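Local structure of nitrate transport protein (Xanthomonas axonopodis pv. citri, 3KSX) at residues I115-P118 with S119-L123; A127-G131 with K132-F136; F214-S217 with R218-T222; Q277-S280 with A281-K285; K37-S40 with S41-L44. The protein probably binds alkanesulfonates in the periplasm for delivery to an ABC transporter, and here holds the sulfonate buffer MOPS. All blocks are in the same frame, centred on the assembly; numbering follows the deposited sequence.

Interaction 1. Residues I115-P118 with S119-L123; sequences ILVP and SKSAL
V117 and L123 meet because the first torsion of each (chi1 -59° and -47°) sets CG1 of V117 and CG of L123 anti to the carbonyl carbon. The valine methyl CG1 then lies 3.9 Å from L123 CD1, and the two side chains cross obliquely. The other valine methyl, CG2, comes to 4.0 Å from L123 O, so both branches of V117 face the loop that follows the strand. That loop exemplifies how a chain leaving a sheet can be turned by two short motifs in succession. A type I beta turn runs from P118 to S121, with S121 N placed 3.0 Å from P118 O, although that oxygen is crowded in the model and its position less certain. An ST turn follows: the hydroxyl of S121 accepts from the backbone, S121 OG lying 2.7 Å from L123 N with a nearly straight N-H...O angle of 163°. This bond fixes the S121-L123 backbone, from which the L123 side chain meets V117. Beyond the loop, S119 OG bonds to G196 O, while R199 of the adjacent strand 198-203 donates to S119 O through NE and to L123 O through NH1.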
loop_
_atom_site.group_PDB
_atom_site.type_symbol
_atom_site.label_atom_id
_atom_site.label_comp_id
_atom_site.label_asym_id
_atom_site.label_seq_id
_atom_site.Cartn_x
_atom_site.Cartn_y
_atom_site.Cartn_z
ATOM N N ILE A 115 4.564 7.617 -10.969
ATOM C CA ILE A 115 4.289 7.298 -12.323
ATOM C C ILE A 115 5.646 7.221 -13.034
ATOM O O ILE A 115 6.411 8.230 -13.034
ATOM C CB ILE A 115 3.354 8.354 -12.919
ATOM C CG1 ILE A 115 2.070 8.530 -12.043
ATOM C CG2 ILE A 115 2.955 8.072 -14.434
ATOM C CD1 ILE A 115 1.143 9.657 -12.660
ATOM N N LEU A 116 5.884 6.044 -13.631
ATOM C CA LEU A 116 7.105 5.706 -14.366
ATOM C C LEU A 116 6.785 5.678 -15.856
ATOM O O LEU A 116 5.664 5.293 -16.254
ATOM C CB LEU A 116 7.653 4.367 -13.869
ATOM C CG LEU A 116 8.002 4.139 -12.408
ATOM C CD1 LEU A 116 8.690 2.832 -12.247
ATOM C CD2 LEU A 116 8.847 5.251 -11.913
ATOM N N VAL A 117 7.740 6.073 -16.685
ATOM C CA VAL A 117 7.690 5.833 -18.100
ATOM C C VAL A 117 8.957 5.120 -18.518
ATOM O O VAL A 117 10.053 5.261 -17.822
ATOM C CB VAL A 117 7.488 7.123 -18.977
ATOM C CG1 VAL A 117 6.178 7.817 -18.570
ATOM C CG2 VAL A 117 8.700 8.062 -18.772
ATOM N N PRO A 118 8.862 4.348 -19.603
ATOM C CA PRO A 118 10.085 3.744 -20.129
ATOM C C PRO A 118 11.077 4.883 -20.400
ATOM O O PRO A 118 10.691 5.967 -20.880
ATOM C CB PRO A 118 9.635 3.102 -21.459
ATOM C CG PRO A 118 8.178 2.737 -21.163
ATOM C CD PRO A 118 7.691 3.991 -20.446
ATOM N N SER A 119 12.329 4.615 -20.094
ATOM C CA SER A 119 13.394 5.635 -20.229
ATOM C C SER A 119 13.533 6.091 -21.691
ATOM O O SER A 119 13.766 7.271 -21.967
ATOM C CB SER A 119 14.690 5.157 -19.570
ATOM O OG SER A 119 15.115 3.918 -20.111
ATOM N N LYS A 120 13.225 5.200 -22.653
ATOM C CA LYS A 120 13.348 5.589 -24.041
ATOM C C LYS A 120 12.260 6.490 -24.562
ATOM O O LYS A 120 12.334 6.977 -25.685
ATOM C CB LYS A 120 13.431 4.362 -24.939
ATOM C CG LYS A 120 12.129 3.566 -24.999
ATOM C CD LYS A 120 11.596 3.481 -26.426
ATOM C CE LYS A 120 11.515 2.052 -26.897
ATOM N NZ LYS A 120 10.357 1.914 -27.885
ATOM N N SER A 121 11.210 6.641 -23.776
ATOM C CA SER A 121 10.012 7.344 -24.144
ATOM C C SER A 121 10.153 8.825 -24.437
ATOM O O SER A 121 11.009 9.536 -23.828
ATOM C CB SER A 121 9.045 7.126 -22.945
ATOM O OG SER A 121 8.097 8.083 -22.892
ATOM N N ALA A 122 9.282 9.318 -25.317
ATOM C CA ALA A 122 9.135 10.769 -25.542
ATOM C C ALA A 122 8.287 11.454 -24.485
ATOM O O ALA A 122 8.082 12.705 -24.562
ATOM C CB ALA A 122 8.475 11.040 -26.908
ATOM N N LEU A 123 7.765 10.706 -23.504
ATOM C CA LEU A 123 6.893 11.366 -22.506
ATOM C C LEU A 123 7.705 12.057 -21.448
ATOM O O LEU A 123 8.585 11.434 -20.879
ATOM C CB LEU A 123 5.917 10.351 -21.835
ATOM C CG LEU A 123 5.203 9.421 -22.776
ATOM C CD1 LEU A 123 4.279 8.498 -21.940
ATOM C CD2 LEU A 123 4.435 10.174 -23.893
#

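Interaction 2. Residues A127-G131 with K132-F136; sequences ADLKG and KRIAF
K132 N donates to L129 O at 3.0 Å, with an N-H...O angle of 148°, the bond that closes a type II beta turn from L129 to K132. The turn has glycine at its third position, as type II turns commonly do: G131 takes a positive phi of 79°. Before it, K130 N bonds back to A127 O at the close of a 3-10 segment, whose D128 is anchored through OD2 to R124 N and T125 N. The lysine side chain then folds over the turn. A bend at chi2 (-68°) carries the aliphatic part of K132 back across the preceding carbonyls, so that CG sits 3.3 Å from L129 O and CE 3.4 Å from D128 O. These are packing contacts of methylenes. On the buried side, I134 reaches L129 with its outermost methyl, CD1 lying 4.2 Å from L129 CB, a light apolar touch. Both of these residues also pack on helix 141-152, L129 against L150 and I134 against L146, and strand 133-136 continues from the turn into the sheet between its parallel neighbours 161-164 and 181-185.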
loop_
_atom_site.group_PDB
_atom_site.type_symbol
_atom_site.label_atom_id
_atom_site.label_comp_id
_atom_site.label_asym_id
_atom_site.label_seq_id
_atom_site.Cartn_x
_atom_site.Cartn_y
_atom_site.Cartn_z
ATOM N N ALA A 127 1.101 16.060 -18.863
ATOM C CA ALA A 127 0.189 16.326 -19.955
ATOM C C ALA A 127 0.382 15.384 -21.092
ATOM O O ALA A 127 -0.596 15.012 -21.794
ATOM C CB ALA A 127 0.309 17.796 -20.436
ATOM N N ASP A 128 1.616 14.909 -21.248
ATOM C CA ASP A 128 1.943 13.963 -22.315
ATOM C C ASP A 128 1.264 12.580 -22.166
ATOM O O ASP A 128 1.224 11.780 -23.112
ATOM C CB ASP A 128 3.448 13.742 -22.321
ATOM C CG ASP A 128 4.232 14.899 -22.884
ATOM O OD1 ASP A 128 3.681 15.730 -23.654
ATOM O OD2 ASP A 128 5.447 14.933 -22.576
ATOM N N LEU A 129 0.720 12.272 -20.993
ATOM C CA LEU A 129 -0.075 11.026 -20.760
ATOM C C LEU A 129 -1.463 11.010 -21.420
ATOM O O LEU A 129 -2.041 9.944 -21.566
ATOM C CB LEU A 129 -0.254 10.731 -19.252
ATOM C CG LEU A 129 1.045 10.607 -18.424
ATOM C CD1 LEU A 129 0.766 10.573 -16.952
ATOM C CD2 LEU A 129 1.768 9.346 -18.706
ATOM N N LYS A 130 -1.977 12.144 -21.878
ATOM C CA LYS A 130 -3.282 12.096 -22.554
ATOM C C LYS A 130 -3.198 11.045 -23.664
ATOM O O LYS A 130 -2.261 11.037 -24.515
ATOM C CB LYS A 130 -3.676 13.457 -23.157
ATOM C CG LYS A 130 -5.023 13.418 -23.928
ATOM C CD LYS A 130 -5.274 14.788 -24.602
ATOM C CE LYS A 130 -6.575 14.837 -25.437
ATOM N NZ LYS A 130 -7.008 13.532 -26.053
ATOM N N GLY A 131 -4.186 10.156 -23.675
ATOM C CA GLY A 131 -4.306 9.176 -24.738
ATOM C C GLY A 131 -3.399 7.977 -24.664
ATOM O O GLY A 131 -3.417 7.110 -25.581
ATOM N N LYS A 132 -2.693 7.820 -23.550
ATOM C CA LYS A 132 -1.718 6.745 -23.398
ATOM C C LYS A 132 -2.243 5.592 -22.502
ATOM O O LYS A 132 -3.152 5.789 -21.696
ATOM C CB LYS A 132 -0.432 7.282 -22.795
ATOM C CG LYS A 132 0.200 8.444 -23.516
ATOM C CD LYS A 132 0.721 8.053 -24.831
ATOM C CE LYS A 132 1.406 9.277 -25.382
ATOM N NZ LYS A 132 1.053 9.479 -26.783
ATOM N N ARG A 133 -1.619 4.425 -22.662
ATOM C CA ARG A 133 -1.961 3.182 -21.969
ATOM C C ARG A 133 -1.113 3.159 -20.720
ATOM O O ARG A 133 0.101 3.132 -20.796
ATOM C CB ARG A 133 -1.572 2.008 -22.840
ATOM C CG ARG A 133 -2.516 1.810 -23.935
ATOM C CD ARG A 133 -2.194 0.547 -24.635
ATOM N NE ARG A 133 -3.335 0.372 -25.521
ATOM C CZ ARG A 133 -3.783 -0.787 -25.985
ATOM N NH1 ARG A 133 -3.180 -1.939 -25.662
ATOM N NH2 ARG A 133 -4.858 -0.772 -26.779
ATOM N N ILE A 134 -1.791 3.231 -19.588
ATOM C CA ILE A 134 -1.135 3.301 -18.282
ATOM C C ILE A 134 -1.503 2.089 -17.427
ATOM O O ILE A 134 -2.696 1.888 -17.105
ATOM C CB ILE A 134 -1.527 4.584 -17.579
ATOM C CG1 ILE A 134 -1.413 5.815 -18.523
ATOM C CG2 ILE A 134 -0.747 4.760 -16.299
ATOM C CD1 ILE A 134 -1.678 7.118 -17.760
ATOM N N ALA A 135 -0.515 1.290 -17.054
ATOM C CA ALA A 135 -0.647 0.089 -16.206
ATOM C C ALA A 135 -0.726 0.520 -14.733
ATOM O O ALA A 135 0.051 1.391 -14.278
ATOM C CB ALA A 135 0.632 -0.765 -16.347
ATOM N N PHE A 136 -1.618 -0.100 -13.980
ATOM C CA PHE A 136 -1.609 0.055 -12.480
ATOM C C PHE A 136 -2.530 -0.966 -11.883
ATOM O O PHE A 136 -3.407 -1.493 -12.574
ATOM C CB PHE A 136 -2.071 1.466 -11.961
ATOM C CG PHE A 136 -3.428 1.934 -12.524
ATOM C CD1 PHE A 136 -4.606 1.838 -11.714
ATOM C CD2 PHE A 136 -3.548 2.463 -13.807
ATOM C CE1 PHE A 136 -5.819 2.273 -12.189
ATOM C CE2 PHE A 136 -4.812 2.921 -14.314
ATOM C CZ PHE A 136 -5.934 2.776 -13.483
#

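Interaction 3. Residues F214-S217 with R218-T222; sequences FLSS and RRYAT
Hydrogen bonding across this junction centres on S217, which supplies an acceptor from its main chain and another from its side chain. S217 O receives A221 N at 3.2 Å with an N-H...O angle of 163°, an i to i+4 bond of the first helical turn. S217 OG takes Y220 N at 3.1 Å, and its angle of 157° makes this a sound capping bond. At the next residue, R218 O is gripped twice by T222, from opposite faces of its carbonyl plane: by the backbone N, and by OG1, which donates at 2.8 Å.

Van der Waals contacts flank these bonds. The methyl of A221 comes within 3.6 Å of S216 OG, and Y220 CB packs 3.9 Å from S217 CB. With CG anti to the backbone N (chi1 -168°), the tyrosine ring leads away from the strand, and its OH bonds to Q30 O.

Outside the junction, R218 NE makes a salt bridge with D99, and S216 OG pairs with D81 O. Strand 214-217 and helix 218-222 run nearly perpendicular, with axes 5.3 Å apart at closest approach. A passage from strand to helix, with a serine N-cap taking up an amide of the first turn, is the classic helix-start motif, here following strand 212-217 of a mixed sheet.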
loop_
_atom_site.group_PDB
_atom_site.type_symbol
_atom_site.label_atom_id
_atom_site.label_comp_id
_atom_site.label_asym_id
_atom_site.label_seq_id
_atom_site.Cartn_x
_atom_site.Cartn_y
_atom_site.Cartn_z
ATOM N N PHE A 214 -3.988 -0.463 8.525
ATOM C CA PHE A 214 -4.224 -1.846 8.925
ATOM C C PHE A 214 -5.744 -2.109 9.002
ATOM O O PHE A 214 -6.458 -1.292 9.580
ATOM C CB PHE A 214 -3.457 -2.153 10.198
ATOM C CG PHE A 214 -2.099 -2.632 9.897
ATOM C CD1 PHE A 214 -1.077 -1.705 9.570
ATOM C CD2 PHE A 214 -1.848 -4.005 9.766
ATOM C CE1 PHE A 214 0.246 -2.177 9.185
ATOM C CE2 PHE A 214 -0.598 -4.472 9.421
ATOM C CZ PHE A 214 0.452 -3.568 9.105
ATOM N N LEU A 215 -6.221 -3.142 8.293
ATOM C CA LEU A 215 -7.625 -3.570 8.183
ATOM C C LEU A 215 -7.803 -4.874 8.990
ATOM O O LEU A 215 -6.930 -5.734 9.059
ATOM C CB LEU A 215 -8.108 -3.766 6.719
ATOM C CG LEU A 215 -8.174 -2.495 5.817
ATOM C CD1 LEU A 215 -8.629 -1.221 6.630
ATOM C CD2 LEU A 215 -6.780 -2.194 5.211
ATOM N N SER A 216 -8.963 -5.029 9.580
ATOM C CA SER A 216 -9.217 -6.270 10.309
ATOM C C SER A 216 -10.623 -6.715 9.986
ATOM O O SER A 216 -11.510 -5.897 9.544
ATOM C CB SER A 216 -9.108 -5.996 11.813
ATOM O OG SER A 216 -9.328 -7.169 12.603
ATOM N N SER A 217 -10.854 -8.004 10.240
ATOM C CA SER A 217 -12.153 -8.593 10.329
ATOM C C SER A 217 -12.880 -7.901 11.489
ATOM O O SER A 217 -12.264 -7.647 12.534
ATOM C CB SER A 217 -11.947 -10.114 10.636
ATOM O OG SER A 217 -13.007 -10.674 11.406
ATOM N N ARG A 218 -14.127 -7.495 11.308
ATOM C CA ARG A 218 -14.904 -6.947 12.436
ATOM C C ARG A 218 -15.078 -7.987 13.605
ATOM O O ARG A 218 -14.899 -7.641 14.807
ATOM C CB ARG A 218 -16.265 -6.458 11.953
ATOM C CG ARG A 218 -17.189 -6.048 13.129
ATOM C CD ARG A 218 -18.538 -5.541 12.653
ATOM N NE ARG A 218 -18.440 -4.352 11.797
ATOM C CZ ARG A 218 -18.488 -3.085 12.217
ATOM N NH1 ARG A 218 -18.638 -2.812 13.509
ATOM N NH2 ARG A 218 -18.405 -2.071 11.333
ATOM N N ARG A 219 -15.354 -9.256 13.269
ATOM C CA ARG A 219 -15.397 -10.289 14.330
ATOM C C ARG A 219 -14.100 -10.461 15.132
ATOM O O ARG A 219 -14.116 -10.576 16.339
ATOM C CB ARG A 219 -15.802 -11.613 13.729
ATOM C CG ARG A 219 -17.269 -11.592 13.349
ATOM C CD ARG A 219 -17.682 -12.881 12.586
ATOM N NE ARG A 219 -19.135 -13.113 12.674
ATOM C CZ ARG A 219 -19.697 -13.961 13.544
ATOM N NH1 ARG A 219 -18.896 -14.671 14.374
ATOM N NH2 ARG A 219 -21.055 -14.132 13.568
ATOM N N TYR A 220 -12.956 -10.455 14.450
ATOM C CA TYR A 220 -11.703 -10.736 15.147
ATOM C C TYR A 220 -11.366 -9.530 16.051
ATOM O O TYR A 220 -10.908 -9.735 17.142
ATOM C CB TYR A 220 -10.586 -11.010 14.137
ATOM C CG TYR A 220 -9.283 -11.603 14.685
ATOM C CD1 TYR A 220 -9.113 -12.987 14.822
ATOM C CD2 TYR A 220 -8.219 -10.760 15.026
ATOM C CE1 TYR A 220 -7.903 -13.524 15.287
ATOM C CE2 TYR A 220 -6.990 -11.292 15.456
ATOM C CZ TYR A 220 -6.833 -12.661 15.553
ATOM O OH TYR A 220 -5.622 -13.140 15.989
ATOM N N ALA A 221 -11.547 -8.295 15.552
ATOM C CA ALA A 221 -11.175 -7.101 16.302
ATOM C C ALA A 221 -12.116 -6.914 17.515
ATOM O O ALA A 221 -11.703 -6.486 18.606
ATOM C CB ALA A 221 -11.189 -5.844 15.363
ATOM N N THR A 222 -13.377 -7.281 17.333
ATOM C CA THR A 222 -14.357 -7.288 18.437
ATOM C C THR A 222 -13.986 -8.301 19.511
ATOM O O THR A 222 -13.992 -7.941 20.700
ATOM C CB THR A 222 -15.733 -7.535 17.867
ATOM O OG1 THR A 222 -15.973 -6.410 17.043
ATOM C CG2 THR A 222 -16.824 -7.554 18.961
#

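Interaction 4. Residues Q277-S280 with A281-K285; sequences QPLS and AQVIK
S280 meets V283 through its hydroxyl and I284 through its carbonyl, and both bonds take up amides at the start of helix 281-296. V283 N donates to S280 OG at 3.3 Å, a rather long capping bond but a fairly straight one at 159°. I284 N donates to S280 O at 3.1 Å. The same hydroxyl is pressed close to carbon as well, V283 CG2 lying 3.2 Å from S280 OG. What brings the serine oxygen over the helix end is its first torsion, chi1 68°, which tucks OG between the backbone N and the carbonyl carbon.

The next layer is apolar. L279 and I284 cross at about a right angle, I284 CG1 resting 4.0 Å from L279 CD2. I284 also lays CG1 3.4 Å from S280 O, so hydrocarbon borders the polar contact on one side.

Farther out, L279 packs on Y102 and W105 of strand 100-106, and both L279 and V283 touch F213 of strand 212-217; I284 turns to V306 and V310. Serine thus does two jobs at once. Its side chain satisfies an amide that the first helical turn cannot, its carbonyl begins the regular i to i+4 series, and I284 CG1 and CD1, lying against that carbonyl oxygen, may partly screen the second bond from water.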
loop_
_atom_site.group_PDB
_atom_site.type_symbol
_atom_site.label_atom_id
_atom_site.label_comp_id
_atom_site.label_asym_id
_atom_site.label_seq_id
_atom_site.Cartn_x
_atom_site.Cartn_y
_atom_site.Cartn_z
ATOM N N GLN A 277 -0.177 3.739 13.751
ATOM C CA GLN A 277 -0.786 4.328 14.977
ATOM C C GLN A 277 -2.282 4.473 14.785
ATOM O O GLN A 277 -2.827 4.154 13.665
ATOM C CB GLN A 277 -0.194 5.663 15.211
ATOM C CG GLN A 277 0.014 6.413 13.894
ATOM C CD GLN A 277 1.011 7.541 14.048
ATOM O OE1 GLN A 277 2.203 7.399 13.743
ATOM N NE2 GLN A 277 0.522 8.680 14.488
ATOM N N PRO A 278 -2.967 4.965 15.827
ATOM C CA PRO A 278 -4.380 5.081 15.754
ATOM C C PRO A 278 -4.771 6.107 14.730
ATOM O O PRO A 278 -4.010 7.014 14.401
ATOM C CB PRO A 278 -4.771 5.617 17.128
ATOM C CG PRO A 278 -3.687 5.172 18.039
ATOM C CD PRO A 278 -2.470 5.327 17.171
ATOM N N LEU A 279 -5.930 5.915 14.165
ATOM C CA LEU A 279 -6.495 6.873 13.214
ATOM C C LEU A 279 -6.880 8.160 13.939
ATOM O O LEU A 279 -7.511 8.157 15.021
ATOM C CB LEU A 279 -7.725 6.284 12.433
ATOM C CG LEU A 279 -7.368 5.236 11.318
ATOM C CD1 LEU A 279 -7.129 3.819 11.832
ATOM C CD2 LEU A 279 -8.532 5.193 10.343
ATOM N N SER A 280 -6.470 9.260 13.341
ATOM C CA SER A 280 -6.831 10.583 13.911
ATOM C C SER A 280 -8.067 11.104 13.189
ATOM O O SER A 280 -8.377 10.625 12.085
ATOM C CB SER A 280 -5.627 11.542 13.675
ATOM O OG SER A 280 -5.464 11.818 12.286
ATOM N N ALA A 281 -8.705 12.162 13.732
ATOM C CA ALA A 281 -9.831 12.776 13.082
ATOM C C ALA A 281 -9.569 13.246 11.665
ATOM O O ALA A 281 -10.352 12.978 10.742
ATOM C CB ALA A 281 -10.445 13.855 13.970
ATOM N N GLN A 282 -8.425 13.882 11.453
ATOM C CA GLN A 282 -8.092 14.416 10.148
ATOM C C GLN A 282 -7.838 13.294 9.136
ATOM O O GLN A 282 -8.191 13.447 7.990
ATOM C CB GLN A 282 -6.878 15.375 10.223
ATOM C CG GLN A 282 -7.150 16.701 10.958
ATOM C CD GLN A 282 -8.425 17.372 10.493
ATOM O OE1 GLN A 282 -9.347 17.573 11.289
ATOM N NE2 GLN A 282 -8.504 17.697 9.217
ATOM N N VAL A 283 -7.227 12.190 9.543
ATOM C CA VAL A 283 -6.992 11.045 8.685
ATOM C C VAL A 283 -8.335 10.428 8.220
ATOM O O VAL A 283 -8.576 10.187 6.995
ATOM C CB VAL A 283 -6.068 10.021 9.411
ATOM C CG1 VAL A 283 -6.193 8.721 8.771
ATOM C CG2 VAL A 283 -4.512 10.529 9.522
ATOM N N ILE A 284 -9.276 10.260 9.185
ATOM C CA ILE A 284 -10.620 9.735 8.843
ATOM C C ILE A 284 -11.316 10.640 7.822
ATOM O O ILE A 284 -11.830 10.195 6.774
ATOM C CB ILE A 284 -11.447 9.506 10.101
ATOM C CG1 ILE A 284 -10.780 8.428 10.985
ATOM C CG2 ILE A 284 -12.890 9.014 9.652
ATOM C CD1 ILE A 284 -11.214 8.569 12.440
ATOM N N LYS A 285 -11.349 11.912 8.099
ATOM C CA LYS A 285 -11.876 12.914 7.142
ATOM C C LYS A 285 -11.193 12.814 5.776
ATOM O O LYS A 285 -11.903 12.898 4.734
ATOM C CB LYS A 285 -11.747 14.351 7.768
ATOM C CG LYS A 285 -12.758 14.555 8.949
ATOM C CD LYS A 285 -12.663 15.900 9.669
ATOM C CE LYS A 285 -13.086 17.062 8.838
ATOM N NZ LYS A 285 -14.568 17.166 8.759
#

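Interaction 5. Residues K37-S40 with S41-L44; sequences KAVS and SLVL
V39 and L42 form the close-packed part of this contact, lying side by side and pointing the same way. V39 CG1, set anti to the backbone N (chi1 -173°), sits 3.7 Å from L42 CG and 3.8 Å from S41 OG, so one methyl meets both the leucine branch carbon and a hydroxyl. The backbone bonds add to this. V39 occupies the N-cap position, and its carbonyl oxygen is shared by two amides: V43 N donates at 3.2 Å almost straight (173°) in the carbonyl plane, whereas L42 N, at 3.0 Å, comes from well above that plane with a more bent angle of 133°. Such a bifurcated acceptor is familiar at helix starts, where i+3 and i+4 donors compete for one oxygen. The next carbonyl follows the regular pattern, S40 O accepting from L44 N at 3.0 Å, and L44 CB and CG lie close to the same oxygen.

The opposite extreme is K37. Its side chain leaves the contact for solvent, and the lysine joins in through its backbone: V43 CG2 comes to 3.3 Å from K37 O. On the ligand side, the V39 side chain lies about 4 Å from the bound MOPS, which places this helix start beside the ligand site. Residues of helix 40-48 turn instead to two neighbouring helices: S40 and V43 pack on L253 of helix 246-257, L44 reaches S249 and T252 there, and helix 225-244 receives L42 on L235 and S41 on D239.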
loop_
_atom_site.group_PDB
_atom_site.type_symbol
_atom_site.label_atom_id
_atom_site.label_comp_id
_atom_site.label_asym_id
_atom_site.label_seq_id
_atom_site.Cartn_x
_atom_site.Cartn_y
_atom_site.Cartn_z
ATOM N N LYS A 37 5.152 -7.788 0.281
ATOM C CA LYS A 37 6.639 -7.735 0.294
ATOM C C LYS A 37 7.217 -6.328 0.151
ATOM O O LYS A 37 8.287 -6.014 0.728
ATOM C CB LYS A 37 7.240 -8.686 -0.759
ATOM C CG LYS A 37 7.276 -10.204 -0.354
ATOM C CD LYS A 37 8.306 -11.010 -1.209
ATOM C CE LYS A 37 8.890 -12.251 -0.464
ATOM N NZ LYS A 37 10.338 -12.494 -0.910
ATOM N N ALA A 38 6.522 -5.460 -0.559
ATOM C CA ALA A 38 6.939 -4.064 -0.640
ATOM C C ALA A 38 7.154 -3.339 0.689
ATOM O O ALA A 38 7.972 -2.384 0.776
ATOM C CB ALA A 38 5.935 -3.234 -1.555
ATOM N N VAL A 39 6.396 -3.741 1.713
ATOM C CA VAL A 39 6.371 -3.014 2.974
ATOM C C VAL A 39 7.492 -3.628 3.774
ATOM O O VAL A 39 7.286 -4.667 4.453
ATOM C CB VAL A 39 5.050 -3.135 3.765
ATOM C CG1 VAL A 39 5.078 -2.160 5.002
ATOM C CG2 VAL A 39 3.815 -2.879 2.890
ATOM N N SER A 40 8.673 -2.997 3.617
ATOM C CA SER A 40 9.933 -3.338 4.283
ATOM C C SER A 40 9.779 -3.589 5.790
ATOM O O SER A 40 10.376 -4.539 6.334
ATOM C CB SER A 40 10.962 -2.239 4.007
ATOM O OG SER A 40 11.520 -2.427 2.724
ATOM N N SER A 41 8.921 -2.810 6.449
ATOM C CA SER A 41 8.778 -3.025 7.903
ATOM C C SER A 41 8.114 -4.374 8.265
ATOM O O SER A 41 8.532 -5.032 9.236
ATOM C CB SER A 41 8.102 -1.849 8.581
ATOM O OG SER A 41 6.719 -1.949 8.451
ATOM N N LEU A 42 7.150 -4.823 7.436
ATOM C CA LEU A 42 6.437 -6.072 7.750
ATOM C C LEU A 42 7.300 -7.250 7.428
ATOM O O LEU A 42 7.251 -8.285 8.120
ATOM C CB LEU A 42 5.118 -6.152 6.991
ATOM C CG LEU A 42 4.157 -4.980 7.279
ATOM C CD1 LEU A 42 2.805 -5.262 6.726
ATOM C CD2 LEU A 42 4.074 -4.733 8.766
ATOM N N VAL A 43 8.052 -7.129 6.328
ATOM C CA VAL A 43 9.114 -8.094 5.996
ATOM C C VAL A 43 10.079 -8.239 7.182
ATOM O O VAL A 43 10.402 -9.384 7.577
ATOM C CB VAL A 43 9.875 -7.770 4.604
ATOM C CG1 VAL A 43 11.036 -8.716 4.366
ATOM C CG2 VAL A 43 8.897 -7.822 3.392
ATOM N N LEU A 44 10.522 -7.120 7.780
ATOM C CA LEU A 44 11.395 -7.222 8.954
ATOM C C LEU A 44 10.698 -7.839 10.144
ATOM O O LEU A 44 11.287 -8.683 10.807
ATOM C CB LEU A 44 12.018 -5.892 9.358
ATOM C CG LEU A 44 13.086 -5.518 8.342
ATOM C CD1 LEU A 44 13.559 -4.178 8.703
ATOM C CD2 LEU A 44 14.254 -6.540 8.231
#

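The five contacts are all chain turnings next to secondary structure, yet their surroundings differ. Interactions 1 and 2 belong to one mixed sheet, at the end of strand 113-118 and the start of strand 133-136; they touch, L123 CD2 lying 3.5 Å from K132 CE. Both use turns, the first at the surface and the second partly buried. Interactions 3, 4 and 5 begin helices instead. Serine hydroxyls cap in 3 and 4, while 5 relies on a shared backbone oxygen. Interaction 4 is a surface contact; 3 and 5 are more buried and meet where F214 CZ packs 3.8 Å from L42 CD1. Interactions 1 and 3 lie on opposite sides of the chain's centre, about 41 Å apart between centres.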